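Local coordinates for ABC transporter, periplasmic substrate-binding protein (Thermotoga maritima, PDB 2HPG), which probably captures a solute in the periplasm and delivers it to a tripartite ATP-independent (TRAP) transporter, at residues I62-P67 against I232-W237; K131-W137 against I249-D254; L89-F95 against A298-Y302; K82-V86 against L305-L311. All coordinates share one frame; numbering follows the deposited sequence.

The four contacts fall into two pairs, consistent with the two-lobed build of periplasmic binding proteins. Contacts 1 and 2 have centres about 15 Å apart and meet in one mixed sheet, where Val233 on strand 218-234 pairs with Lys131 on strand 130-146; helices 235-240 and 243-278, which follow each other, take part in contacts 1 and 2 respectively. Contacts 3 and 4 lie closer, about 10 Å between centres, and share the successive helices 291-305 and 308-318. Between the pairs, centres are about 22 to 31 Å apart. Along the chain contact 2 is nested within contact 3 and contact 3 within contact 4, whereas contact 1 interlaces with each, so segments far apart in sequence come together in each pair.

Contact 1. Residues I62-P67 against I232-W237; sequences IRMGAP and IVSADW
Ile62, in the last turn of helix 58-64, presses its branched side chain on the end of strand 218-234. CD1 lies 3.6 Å from Val233 C, and CG2, which chi1 (-62°) sets opposite the backbone N, comes within 3.7 Å of Val233 O. CG1 meets the CD1 methyl of Ile232 at 4.1 Å. With an alanine here, Ile232 CD1 and the Val233-Ser234 peptide would probably lose the apolar cover that Ile62 gives them, opening a gap between helix and strand. Ser234, as N-cap of helix 235-240, takes Trp237 N on OG at 3.3 Å in an almost straight bond (175°), and a water links the same OG to Ile62 O and Asp236 N. Gly65, whose positive phi completes a Schellman motif and would press a beta carbon against the preceding carbonyl O, brings its CA to 3.2 Å from Ser234 OG. Beyond the turn, Pro67 CB sits over the five-membered ring of Trp237, 4.2 Å from its centroid, in a CH-pi contact. A second water bridges Ala66 O to Ser234 N. One helix thus finishes where another starts, and water ties together the polar backbone groups beside an apolar seam.

Contact 2. Residues K131-W137 against I249-D254; sequences KVLSFYW and IEEEMD
Leu133 and Ser134 form a classic beta bulge opposite Glu231 in the sheet, and both meet helix 243-278, its local axis 20° from the strand's. The close-packed part centres on the buried Leu133, Ser134 and Trp137. Leu133 sets CD1 3.8 Å from Ile249 CG2 and lays CD2 across the aliphatic part of Glu250, 3.6 Å from its CG. Ser134 OG donates to Asp254 OD1 over 2.6 Å, using the carboxylate's anti lone pair, and accepts from Tyr136 N in an ST turn. Trp137 NE1 reaches Met253 O at 3.0 Å in a bent bond (135°) from above the carbonyl plane; in the conformer described, the selenium of Met253, a selenomethionine, lies obliquely to the five-membered ring of Trp137, 4.4 Å from its centroid, with Met253 CG 3.6 Å from CZ2. Phe27 stacks on the indole. The partly exposed end is looser: Lys131, bent at its second torsion (64°), joins Glu250 OE2 through a salt bridge whose hydrogen bond is weak, NZ 3.1 Å from OE2. Asp254 OD2 pairs with Lys112 in a salt bridge and receives a water that also donates to Leu133 O. Another water donates to Asp254 OD1, accepts from Phe135 N, and rests over the centre of the Tyr136 ring.

Contact 3. Residues L89-F95 against A298-Y302; sequences LAYFIDF and AKQAY
A type II beta turn, Leu89 to Phe92, carries the chain into helix 92-95, and its residues clasp the ring of Tyr302 on helix 291-305. Leu89 runs alongside that ring, its CD1 over the centre of one face in a CH-pi contact, 3.7 Å from the centroid, while its CB approaches CZ to 3.5 Å. The phenol hydroxyl donates to Ala90 O at 2.8 Å, arriving from above the carbonyl plane rather than on a lone pair, so a buried turn carbonyl is satisfied from the neighbouring helix. Phe95, one helical turn after the N-cap residue Tyr91, points an edge at the face of Tyr302 in an offset edge-to-face pair, with centroids 5.6 Å apart and planes at 73°. A short helix and a long one are thus joined by packed aromatic rings, beside which helix 308-318 places Leu311 against Tyr302. The Phe95 ring is itself sandwiched: Tyr91 CB lies over one face, and over the opposite face runs Lys299, whose bent chain (chi2 -69°) brings NZ 4.5 Å from the centroid, close to the ring normal, in a cation-pi contact. Lys299 NZ also has a long, weak ion pair with Glu308. Where the chains come nearest at small residues, Ala90 CB touches Ala298 CB at 3.9 Å. Ala298 CB also meets the edge of the Tyr91 ring, whose hydroxyl is hydrogen-bonded to Thr222 O.

Contact 4. Residues K82-V86 against L305-L311; sequences KDIGV and LGLENAL
Leu307 turns both its methyls into the 3-10 segment 82-86. With CG opposite its carbonyl carbon (chi1 -59°), the fork straddles two places: CD2 lies 3.5 Å from Lys82 O and close to the lysine's CG, and CD1 sits 3.9 Å from Val86 N. Cutting it back to an alanine would probably open a gap beside Gly85 and Val86 and leave the aliphatic part of Lys82 without its apolar partner. Lys82 starts out extended, CG opposite its backbone N, then bends at chi3 (101°), and its NZ donates a hydrogen bond to Gly306 O (NZ to O 2.9 Å), tilted 25° from the carbonyl plane. That glycine is the C-prime residue of the Schellman motif closing helix 291-305; its positive phi favours glycine, and a beta carbon would crowd the ammonium group where it now lies. Across the start of helix 308-318, Val86 CG2 lies within 3.8 Å of Leu311 CB and 3.5 Å of Leu307 O. Its CB packs on the methyl of Ala310, which also meets Asp83 CB.

Contact 1. Residues I62-P67 against I232-W237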
loop_
_atom_site.group_PDB
_atom_site.type_symbol
_atom_site.label_atom_id
_atom_site.label_comp_id
_atom_site.label_asym_id
_atom_site.label_seq_id
_atom_site.Cartn_x
_atom_site.Cartn_y
_atom_site.Cartn_z
ATOM N N ILE A 62 9.966 -11.336 -12.134
ATOM C CA ILE A 62 10.920 -11.257 -11.011
ATOM C C ILE A 62 11.642 -12.604 -10.785
ATOM O O ILE A 62 12.854 -12.638 -10.622
ATOM C CB ILE A 62 10.199 -10.820 -9.686
ATOM C CG1 ILE A 62 9.584 -9.412 -9.820
ATOM C CG2 ILE A 62 11.140 -10.902 -8.491
ATOM C CD1 ILE A 62 10.572 -8.294 -9.825
ATOM N N ARG A 63 10.873 -13.695 -10.771
ATOM C CA ARG A 63 11.423 -15.055 -10.633
ATOM C C ARG A 63 12.340 -15.404 -11.817
ATOM O O ARG A 63 13.396 -16.016 -11.638
ATOM C CB ARG A 63 10.287 -16.093 -10.514
ATOM C CG ARG A 63 10.478 -17.143 -9.417
ATOM C CD ARG A 63 11.468 -18.234 -9.798
ATOM N NE ARG A 63 11.879 -19.034 -8.639
ATOM C CZ ARG A 63 12.943 -18.793 -7.871
ATOM N NH1 ARG A 63 13.749 -17.760 -8.106
ATOM N NH2 ARG A 63 13.206 -19.596 -6.850
HETATM N N MSE A 64 11.927 -14.995 -13.016
HETATM C CA MSE A 64 12.683 -15.230 -14.250
HETATM C C MSE A 64 14.023 -14.465 -14.317
HETATM O O MSE A 64 14.857 -14.754 -15.181
HETATM C CB MSE A 64 11.811 -14.877 -15.472
HETATM C CG MSE A 64 10.753 -15.930 -15.825
HETATM SE SE MSE A 64 9.186 -15.255 -16.831
HETATM C CE MSE A 64 8.299 -16.987 -17.103
ATOM N N GLY A 65 14.221 -13.481 -13.436
ATOM C CA GLY A 65 15.498 -12.751 -13.362
ATOM C C GLY A 65 15.617 -11.535 -14.276
ATOM O O GLY A 65 16.703 -10.944 -14.393
ATOM N N ALA A 66 14.507 -11.158 -14.915
ATOM C CA ALA A 66 14.433 -9.942 -15.756
ATOM C C ALA A 66 14.817 -8.678 -14.964
ATOM O O ALA A 66 14.618 -8.628 -13.750
ATOM C CB ALA A 66 13.031 -9.790 -16.326
ATOM N N PRO A 67 15.367 -7.657 -15.648
ATOM C CA PRO A 67 15.713 -6.370 -15.029
ATOM C C PRO A 67 14.476 -5.497 -14.850
ATOM O O PRO A 67 14.331 -4.441 -15.472
ATOM C CB PRO A 67 16.683 -5.755 -16.036
ATOM C CG PRO A 67 16.237 -6.279 -17.349
ATOM C CD PRO A 67 15.693 -7.678 -17.086
ATOM N N ILE A 232 9.810 -4.050 -5.105
ATOM C CA ILE A 232 10.549 -5.285 -5.351
ATOM C C ILE A 232 11.316 -5.257 -6.669
ATOM O O ILE A 232 10.926 -4.553 -7.601
ATOM C CB ILE A 232 9.626 -6.539 -5.286
ATOM C CG1 ILE A 232 8.586 -6.540 -6.420
ATOM C CG2 ILE A 232 8.929 -6.609 -3.929
ATOM C CD1 ILE A 232 7.774 -7.822 -6.514
ATOM N N VAL A 233 12.432 -5.989 -6.698
ATOM C CA VAL A 233 13.185 -6.294 -7.920
ATOM C C VAL A 233 13.599 -7.770 -7.914
ATOM O O VAL A 233 13.456 -8.455 -6.904
ATOM C CB VAL A 233 14.465 -5.423 -8.108
ATOM C CG1 VAL A 233 14.119 -3.957 -8.360
ATOM C CG2 VAL A 233 15.448 -5.567 -6.922
ATOM N N SER A 234 14.083 -8.258 -9.058
ATOM C CA SER A 234 14.657 -9.599 -9.152
ATOM C C SER A 234 15.874 -9.718 -8.256
ATOM O O SER A 234 16.793 -8.900 -8.349
ATOM C CB SER A 234 15.092 -9.908 -10.590
ATOM O OG SER A 234 15.802 -11.128 -10.627
ATOM N N ALA A 235 15.891 -10.741 -7.400
ATOM C CA ALA A 235 17.058 -11.000 -6.546
ATOM C C ALA A 235 18.293 -11.305 -7.399
ATOM O O ALA A 235 19.392 -10.819 -7.096
ATOM C CB ALA A 235 16.772 -12.141 -5.584
ATOM N N ASP A 236 18.103 -12.084 -8.470
ATOM C CA ASP A 236 19.192 -12.436 -9.402
ATOM C C ASP A 236 19.813 -11.209 -10.042
ATOM O O ASP A 236 21.021 -11.079 -10.062
ATOM C CB ASP A 236 18.702 -13.365 -10.513
ATOM C CG ASP A 236 18.426 -14.774 -10.022
ATOM O OD1 ASP A 236 19.034 -15.210 -9.011
ATOM O OD2 ASP A 236 17.586 -15.447 -10.659
ATOM N N TRP A 237 18.981 -10.311 -10.559
ATOM C CA TRP A 237 19.463 -9.051 -11.104
ATOM C C TRP A 237 20.137 -8.163 -10.057
ATOM O O TRP A 237 21.222 -7.631 -10.282
ATOM C CB TRP A 237 18.308 -8.261 -11.735
ATOM C CG TRP A 237 18.764 -6.965 -12.285
ATOM C CD1 TRP A 237 19.394 -6.772 -13.469
ATOM C CD2 TRP A 237 18.677 -5.674 -11.657
ATOM N NE1 TRP A 237 19.703 -5.439 -13.630
ATOM C CE2 TRP A 237 19.268 -4.745 -12.534
ATOM C CE3 TRP A 237 18.166 -5.217 -10.438
ATOM C CZ2 TRP A 237 19.353 -3.383 -12.244
ATOM C CZ3 TRP A 237 18.256 -3.858 -10.143
ATOM C CH2 TRP A 237 18.846 -2.960 -11.045
HETATM O O HOH W 1 15.484 -13.326 -9.154
HETATM O O HOH W 2 14.729 -6.960 -11.249
#

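Contact 2. Residues K131-W137 against I249-D254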
loop_
_atom_site.group_PDB
_atom_site.type_symbol
_atom_site.label_atom_id
_atom_site.label_comp_id
_atom_site.label_asym_id
_atom_site.label_seq_id
_atom_site.Cartn_x
_atom_site.Cartn_y
_atom_site.Cartn_z
ATOM N N LYS A 131 13.473 -9.712 -4.292
ATOM C CA LYS A 131 14.217 -8.810 -3.436
ATOM C C LYS A 131 13.336 -7.590 -3.112
ATOM O O LYS A 131 12.895 -6.872 -4.022
ATOM C CB LYS A 131 15.503 -8.370 -4.144
ATOM C CG LYS A 131 16.293 -7.248 -3.492
ATOM C CD LYS A 131 16.828 -7.665 -2.135
ATOM C CE LYS A 131 17.497 -6.516 -1.436
ATOM N NZ LYS A 131 18.047 -6.937 -0.121
ATOM N N VAL A 132 13.081 -7.368 -1.824
ATOM C CA VAL A 132 12.429 -6.140 -1.354
ATOM C C VAL A 132 13.473 -5.024 -1.197
ATOM O O VAL A 132 14.393 -5.146 -0.392
ATOM C CB VAL A 132 11.674 -6.410 -0.014
ATOM C CG1 VAL A 132 11.015 -5.146 0.536
ATOM C CG2 VAL A 132 10.638 -7.497 -0.202
ATOM N N LEU A 133 13.366 -3.960 -1.986
ATOM C CA LEU A 133 14.277 -2.832 -1.857
ATOM C C LEU A 133 13.813 -1.871 -0.763
ATOM O O LEU A 133 14.626 -1.161 -0.147
ATOM C CB LEU A 133 14.353 -2.049 -3.165
ATOM C CG LEU A 133 15.036 -2.675 -4.370
ATOM C CD1 LEU A 133 14.831 -1.737 -5.537
ATOM C CD2 LEU A 133 16.518 -2.873 -4.107
ATOM N N SER A 134 12.499 -1.818 -0.557
ATOM C CA SER A 134 11.919 -0.917 0.425
ATOM C C SER A 134 10.442 -1.191 0.669
ATOM O O SER A 134 9.732 -1.650 -0.237
ATOM C CB SER A 134 12.097 0.536 -0.024
ATOM O OG SER A 134 11.563 1.428 0.942
ATOM N N PHE A 135 9.999 -0.918 1.901
ATOM C CA PHE A 135 8.568 -0.795 2.199
ATOM C C PHE A 135 8.215 0.486 2.967
ATOM O O PHE A 135 7.211 0.525 3.663
ATOM C CB PHE A 135 8.012 -2.059 2.894
ATOM C CG PHE A 135 8.669 -2.395 4.219
ATOM C CD1 PHE A 135 8.219 -1.811 5.416
ATOM C CD2 PHE A 135 9.702 -3.334 4.280
ATOM C CE1 PHE A 135 8.803 -2.128 6.628
ATOM C CE2 PHE A 135 10.313 -3.661 5.506
ATOM C CZ PHE A 135 9.861 -3.054 6.683
ATOM N N TYR A 136 9.021 1.541 2.810
ATOM C CA TYR A 136 8.734 2.851 3.381
ATOM C C TYR A 136 7.950 3.731 2.420
ATOM O O TYR A 136 8.182 4.951 2.331
ATOM C CB TYR A 136 10.033 3.575 3.718
ATOM C CG TYR A 136 10.925 2.890 4.740
ATOM C CD1 TYR A 136 10.470 1.870 5.555
ATOM C CD2 TYR A 136 12.237 3.321 4.916
ATOM C CE1 TYR A 136 11.311 1.271 6.475
ATOM C CE2 TYR A 136 13.068 2.728 5.838
ATOM C CZ TYR A 136 12.614 1.714 6.604
ATOM O OH TYR A 136 13.488 1.142 7.512
ATOM N N TRP A 137 7.008 3.114 1.710
ATOM C CA TRP A 137 6.226 3.789 0.682
ATOM C C TRP A 137 4.793 3.634 1.109
ATOM O O TRP A 137 4.259 2.534 1.102
ATOM C CB TRP A 137 6.484 3.157 -0.693
ATOM C CG TRP A 137 7.823 3.554 -1.227
ATOM C CD1 TRP A 137 9.041 3.111 -0.802
ATOM C CD2 TRP A 137 8.081 4.506 -2.264
ATOM N NE1 TRP A 137 10.040 3.745 -1.499
ATOM C CE2 TRP A 137 9.474 4.599 -2.411
ATOM C CE3 TRP A 137 7.265 5.296 -3.078
ATOM C CZ2 TRP A 137 10.074 5.450 -3.356
ATOM C CZ3 TRP A 137 7.861 6.135 -4.011
ATOM C CH2 TRP A 137 9.248 6.201 -4.142
ATOM N N ILE A 249 20.989 1.932 -4.417
ATOM C CA ILE A 249 19.616 1.738 -4.880
ATOM C C ILE A 249 18.635 1.636 -3.707
ATOM O O ILE A 249 17.608 2.332 -3.697
ATOM C CB ILE A 249 19.473 0.503 -5.789
ATOM C CG1 ILE A 249 20.217 0.716 -7.100
ATOM C CG2 ILE A 249 18.024 0.261 -6.119
ATOM C CD1 ILE A 249 20.428 -0.570 -7.895
ATOM N N GLU A 250 18.945 0.779 -2.732
ATOM C CA GLU A 250 18.094 0.594 -1.552
ATOM C C GLU A 250 17.988 1.821 -0.669
ATOM O O GLU A 250 16.912 2.125 -0.170
ATOM C CB GLU A 250 18.629 -0.522 -0.673
ATOM C CG GLU A 250 18.536 -1.884 -1.249
ATOM C CD GLU A 250 19.185 -2.925 -0.349
ATOM O OE1 GLU A 250 20.391 -2.789 -0.044
ATOM O OE2 GLU A 250 18.490 -3.888 0.053
ATOM N N GLU A 251 19.120 2.483 -0.425
ATOM C CA GLU A 251 19.172 3.676 0.443
ATOM C C GLU A 251 18.446 4.854 -0.167
ATOM O O GLU A 251 17.751 5.586 0.522
ATOM C CB GLU A 251 20.627 4.106 0.712
ATOM C CG GLU A 251 21.374 3.181 1.659
ATOM C CD GLU A 251 22.808 3.621 1.907
ATOM O OE1 GLU A 251 23.267 4.609 1.285
ATOM O OE2 GLU A 251 23.473 2.964 2.732
ATOM N N GLU A 252 18.635 5.059 -1.461
ATOM C CA GLU A 252 17.964 6.146 -2.132
ATOM C C GLU A 252 16.454 5.974 -2.203
ATOM O O GLU A 252 15.712 6.966 -2.236
ATOM C CB GLU A 252 18.518 6.319 -3.532
ATOM C CG GLU A 252 19.884 6.921 -3.527
ATOM C CD GLU A 252 19.915 8.239 -2.808
ATOM O OE1 GLU A 252 18.971 9.045 -2.998
ATOM O OE2 GLU A 252 20.881 8.456 -2.038
HETATM N N MSE A 253 15.976 4.747 -2.198
HETATM C CA MSE A 253 14.549 4.590 -2.286
HETATM C C MSE A 253 13.852 4.517 -0.942
HETATM O O MSE A 253 12.685 4.883 -0.843
HETATM C CB MSE A 253 14.182 3.405 -3.135
HETATM C CG MSE A 253 13.157 3.835 -4.148
HETATM SE SE MSE A 253 12.019 2.458 -4.408
HETATM C CE MSE A 253 11.859 2.340 -6.307
ATOM N N ASP A 254 14.555 4.053 0.086
ATOM C CA ASP A 254 14.050 4.208 1.460
ATOM C C ASP A 254 13.881 5.692 1.766
ATOM O O ASP A 254 12.878 6.109 2.369
ATOM C CB ASP A 254 15.017 3.596 2.468
ATOM C CG ASP A 254 14.795 2.118 2.693
ATOM O OD1 ASP A 254 13.699 1.560 2.424
ATOM O OD2 ASP A 254 15.745 1.501 3.205
HETATM O O HOH W 3 15.932 -1.011 2.386
HETATM O O HOH W 4 12.244 -0.438 3.832
#

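Contact 3. Residues L89-F95 against A298-Y302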
loop_
_atom_site.group_PDB
_atom_site.type_symbol
_atom_site.label_atom_id
_atom_site.label_comp_id
_atom_site.label_asym_id
_atom_site.label_seq_id
_atom_site.Cartn_x
_atom_site.Cartn_y
_atom_site.Cartn_z
ATOM N N LEU A 89 -3.445 -6.146 6.535
ATOM C CA LEU A 89 -4.673 -6.395 7.252
ATOM C C LEU A 89 -5.163 -5.139 7.990
ATOM O O LEU A 89 -4.376 -4.235 8.338
ATOM C CB LEU A 89 -4.513 -7.609 8.191
ATOM C CG LEU A 89 -4.597 -8.967 7.498
ATOM C CD1 LEU A 89 -4.476 -10.070 8.526
ATOM C CD2 LEU A 89 -5.888 -9.124 6.748
ATOM N N ALA A 90 -6.478 -5.083 8.183
ATOM C CA ALA A 90 -7.133 -3.932 8.802
ATOM C C ALA A 90 -6.486 -3.602 10.127
ATOM O O ALA A 90 -6.217 -4.489 10.912
ATOM C CB ALA A 90 -8.635 -4.189 8.990
ATOM N N TYR A 91 -6.217 -2.316 10.335
ATOM C CA TYR A 91 -5.639 -1.760 11.579
ATOM C C TYR A 91 -4.251 -2.232 11.983
ATOM O O TYR A 91 -3.803 -1.862 13.060
ATOM C CB TYR A 91 -6.611 -1.882 12.774
ATOM C CG TYR A 91 -7.841 -1.062 12.550
ATOM C CD1 TYR A 91 -9.026 -1.655 12.159
ATOM C CD2 TYR A 91 -7.801 0.326 12.656
ATOM C CE1 TYR A 91 -10.147 -0.889 11.902
ATOM C CE2 TYR A 91 -8.938 1.097 12.412
ATOM C CZ TYR A 91 -10.097 0.482 12.049
ATOM O OH TYR A 91 -11.222 1.246 11.779
ATOM N N PHE A 92 -3.553 -2.981 11.121
ATOM C CA PHE A 92 -2.174 -3.396 11.404
ATOM C C PHE A 92 -1.305 -2.286 12.022
ATOM O O PHE A 92 -0.670 -2.495 13.060
ATOM C CB PHE A 92 -1.473 -3.989 10.146
ATOM C CG PHE A 92 0.011 -4.230 10.348
ATOM C CD1 PHE A 92 0.453 -5.383 10.992
ATOM C CD2 PHE A 92 0.943 -3.285 9.954
ATOM C CE1 PHE A 92 1.817 -5.592 11.227
ATOM C CE2 PHE A 92 2.300 -3.465 10.197
ATOM C CZ PHE A 92 2.745 -4.638 10.819
ATOM N N ILE A 93 -1.216 -1.116 11.400
ATOM C CA ILE A 93 -0.277 -0.107 11.918
ATOM C C ILE A 93 -0.746 0.389 13.300
ATOM O O ILE A 93 0.070 0.840 14.120
ATOM C CB ILE A 93 -0.036 1.084 10.936
ATOM C CG1 ILE A 93 1.377 1.645 11.106
ATOM C CG2 ILE A 93 -1.041 2.191 11.146
ATOM C CD1 ILE A 93 2.467 0.778 10.466
ATOM N N ASP A 94 -2.047 0.285 13.567
ATOM C CA ASP A 94 -2.587 0.712 14.871
ATOM C C ASP A 94 -2.283 -0.308 15.948
ATOM O O ASP A 94 -1.913 0.054 17.055
ATOM C CB ASP A 94 -4.090 0.965 14.812
ATOM C CG ASP A 94 -4.420 2.332 14.266
ATOM O OD1 ASP A 94 -4.667 3.251 15.073
ATOM O OD2 ASP A 94 -4.389 2.497 13.036
ATOM N N PHE A 95 -2.448 -1.579 15.622
ATOM C CA PHE A 95 -2.010 -2.664 16.493
ATOM C C PHE A 95 -0.515 -2.609 16.769
ATOM O O PHE A 95 -0.078 -3.035 17.832
ATOM C CB PHE A 95 -2.382 -4.016 15.907
ATOM C CG PHE A 95 -3.865 -4.238 15.766
ATOM C CD1 PHE A 95 -4.745 -3.840 16.754
ATOM C CD2 PHE A 95 -4.370 -4.927 14.680
ATOM C CE1 PHE A 95 -6.107 -4.084 16.633
ATOM C CE2 PHE A 95 -5.715 -5.161 14.544
ATOM C CZ PHE A 95 -6.588 -4.739 15.521
ATOM N N ALA A 298 -11.851 -6.416 13.442
ATOM C CA ALA A 298 -10.720 -6.700 12.551
ATOM C C ALA A 298 -9.937 -7.971 12.924
ATOM O O ALA A 298 -9.462 -8.688 12.039
ATOM C CB ALA A 298 -9.771 -5.497 12.486
ATOM N N LYS A 299 -9.815 -8.247 14.223
ATOM C CA LYS A 299 -9.084 -9.427 14.723
ATOM C C LYS A 299 -9.522 -10.729 14.062
ATOM O O LYS A 299 -8.709 -11.616 13.846
ATOM C CB LYS A 299 -9.203 -9.551 16.254
ATOM C CG LYS A 299 -8.540 -8.399 17.047
ATOM C CD LYS A 299 -6.993 -8.420 16.956
ATOM C CE LYS A 299 -6.325 -7.584 18.073
ATOM N NZ LYS A 299 -4.951 -8.079 18.445
ATOM N N GLN A 300 -10.796 -10.845 13.712
ATOM C CA GLN A 300 -11.297 -12.059 13.060
ATOM C C GLN A 300 -10.718 -12.306 11.644
ATOM O O GLN A 300 -10.681 -13.444 11.175
ATOM C CB GLN A 300 -12.828 -12.030 13.004
ATOM C CG GLN A 300 -13.493 -13.370 12.629
ATOM C CD GLN A 300 -13.120 -14.513 13.579
ATOM O OE1 GLN A 300 -13.124 -14.348 14.801
ATOM N NE2 GLN A 300 -12.789 -15.668 13.015
ATOM N N ALA A 301 -10.296 -11.251 10.953
ATOM C CA ALA A 301 -9.601 -11.414 9.677
ATOM C C ALA A 301 -8.217 -12.027 9.905
ATOM O O ALA A 301 -7.781 -12.885 9.148
ATOM C CB ALA A 301 -9.485 -10.070 8.952
ATOM N N TYR A 302 -7.540 -11.598 10.962
ATOM C CA TYR A 302 -6.235 -12.149 11.306
ATOM C C TYR A 302 -6.360 -13.662 11.569
ATOM O O TYR A 302 -5.551 -14.467 11.074
ATOM C CB TYR A 302 -5.633 -11.435 12.511
ATOM C CG TYR A 302 -5.179 -10.012 12.235
ATOM C CD1 TYR A 302 -3.836 -9.685 12.177
ATOM C CD2 TYR A 302 -6.103 -8.989 12.036
ATOM C CE1 TYR A 302 -3.418 -8.374 11.925
ATOM C CE2 TYR A 302 -5.693 -7.686 11.779
ATOM C CZ TYR A 302 -4.354 -7.388 11.714
ATOM O OH TYR A 302 -3.960 -6.093 11.463
#

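Contact 4. Residues K82-V86 against L305-L311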
loop_
_atom_site.group_PDB
_atom_site.type_symbol
_atom_site.label_atom_id
_atom_site.label_comp_id
_atom_site.label_asym_id
_atom_site.label_seq_id
_atom_site.Cartn_x
_atom_site.Cartn_y
_atom_site.Cartn_z
ATOM N N LYS A 82 3.510 -16.482 3.456
ATOM C CA LYS A 82 2.194 -16.146 4.009
ATOM C C LYS A 82 2.195 -15.012 5.025
ATOM O O LYS A 82 1.378 -14.091 4.927
ATOM C CB LYS A 82 1.539 -17.369 4.653
ATOM C CG LYS A 82 0.319 -17.028 5.531
ATOM C CD LYS A 82 -0.321 -18.245 6.207
ATOM C CE LYS A 82 0.107 -18.355 7.663
ATOM N NZ LYS A 82 -0.792 -19.262 8.433
ATOM N N ASP A 83 3.097 -15.090 5.997
ATOM C CA ASP A 83 3.045 -14.227 7.163
ATOM C C ASP A 83 3.278 -12.751 6.895
ATOM O O ASP A 83 2.786 -11.907 7.650
ATOM C CB ASP A 83 4.065 -14.676 8.211
ATOM C CG ASP A 83 3.651 -15.926 8.938
ATOM O OD1 ASP A 83 2.554 -16.468 8.687
ATOM O OD2 ASP A 83 4.451 -16.365 9.789
ATOM N N ILE A 84 4.035 -12.426 5.855
ATOM C CA ILE A 84 4.317 -11.017 5.540
ATOM C C ILE A 84 3.022 -10.255 5.186
ATOM O O ILE A 84 2.955 -9.030 5.307
ATOM C CB ILE A 84 5.365 -10.882 4.409
ATOM C CG1 ILE A 84 5.941 -9.457 4.362
ATOM C CG2 ILE A 84 4.779 -11.272 3.062
ATOM C CD1 ILE A 84 7.176 -9.338 3.496
ATOM N N GLY A 85 2.017 -11.014 4.763
ATOM C CA GLY A 85 0.667 -10.540 4.476
ATOM C C GLY A 85 -0.084 -9.906 5.637
ATOM O O GLY A 85 -1.080 -9.208 5.424
ATOM N N VAL A 86 0.406 -10.112 6.857
ATOM C CA VAL A 86 -0.155 -9.449 8.028
ATOM C C VAL A 86 -0.135 -7.905 7.890
ATOM O O VAL A 86 -0.980 -7.211 8.481
ATOM C CB VAL A 86 0.571 -9.901 9.347
ATOM C CG1 VAL A 86 1.917 -9.270 9.457
ATOM C CG2 VAL A 86 -0.310 -9.575 10.575
ATOM N N LEU A 305 -7.310 -15.882 8.312
ATOM C CA LEU A 305 -6.205 -16.046 7.386
ATOM C C LEU A 305 -4.998 -16.725 8.010
ATOM O O LEU A 305 -4.113 -17.127 7.286
ATOM C CB LEU A 305 -5.788 -14.693 6.779
ATOM C CG LEU A 305 -6.789 -14.096 5.781
ATOM C CD1 LEU A 305 -6.336 -12.733 5.279
ATOM C CD2 LEU A 305 -7.010 -15.047 4.611
ATOM N N GLY A 306 -4.954 -16.832 9.334
ATOM C CA GLY A 306 -3.834 -17.460 10.031
ATOM C C GLY A 306 -2.638 -16.553 10.235
ATOM O O GLY A 306 -1.488 -17.012 10.159
ATOM N N LEU A 307 -2.899 -15.278 10.525
ATOM C CA LEU A 307 -1.853 -14.251 10.626
ATOM C C LEU A 307 -1.749 -13.578 11.991
ATOM O O LEU A 307 -0.970 -12.640 12.162
ATOM C CB LEU A 307 -2.066 -13.180 9.546
ATOM C CG LEU A 307 -2.049 -13.725 8.118
ATOM C CD1 LEU A 307 -2.505 -12.685 7.107
ATOM C CD2 LEU A 307 -0.661 -14.244 7.791
ATOM N N GLU A 308 -2.499 -14.062 12.974
ATOM C CA GLU A 308 -2.454 -13.473 14.322
ATOM C C GLU A 308 -1.093 -13.733 15.000
ATOM O O GLU A 308 -0.502 -12.828 15.600
ATOM C CB GLU A 308 -3.640 -13.988 15.153
ATOM C CG GLU A 308 -3.852 -13.296 16.513
ATOM C CD GLU A 308 -4.135 -11.782 16.445
ATOM O OE1 GLU A 308 -4.792 -11.297 15.489
ATOM O OE2 GLU A 308 -3.712 -11.078 17.394
ATOM N N ASN A 309 -0.567 -14.948 14.856
ATOM C CA ASN A 309 0.794 -15.232 15.340
ATOM C C ASN A 309 1.808 -14.292 14.720
ATOM O O ASN A 309 2.692 -13.766 15.420
ATOM C CB ASN A 309 1.197 -16.697 15.076
ATOM C CG ASN A 309 0.771 -17.640 16.200
ATOM O OD1 ASN A 309 0.665 -17.232 17.360
ATOM N ND2 ASN A 309 0.540 -18.907 15.860
ATOM N N ALA A 310 1.667 -14.052 13.414
ATOM C CA ALA A 310 2.551 -13.123 12.695
ATOM C C ALA A 310 2.546 -11.733 13.302
ATOM O O ALA A 310 3.593 -11.131 13.467
ATOM C CB ALA A 310 2.161 -13.052 11.206
ATOM N N LEU A 311 1.358 -11.215 13.610
ATOM C CA LEU A 311 1.212 -9.882 14.238
ATOM C C LEU A 311 1.896 -9.833 15.609
ATOM O O LEU A 311 2.711 -8.952 15.904
ATOM C CB LEU A 311 -0.282 -9.540 14.388
ATOM C CG LEU A 311 -0.655 -8.258 15.150
ATOM C CD1 LEU A 311 -0.219 -7.026 14.386
ATOM C CD2 LEU A 311 -2.145 -8.212 15.433
#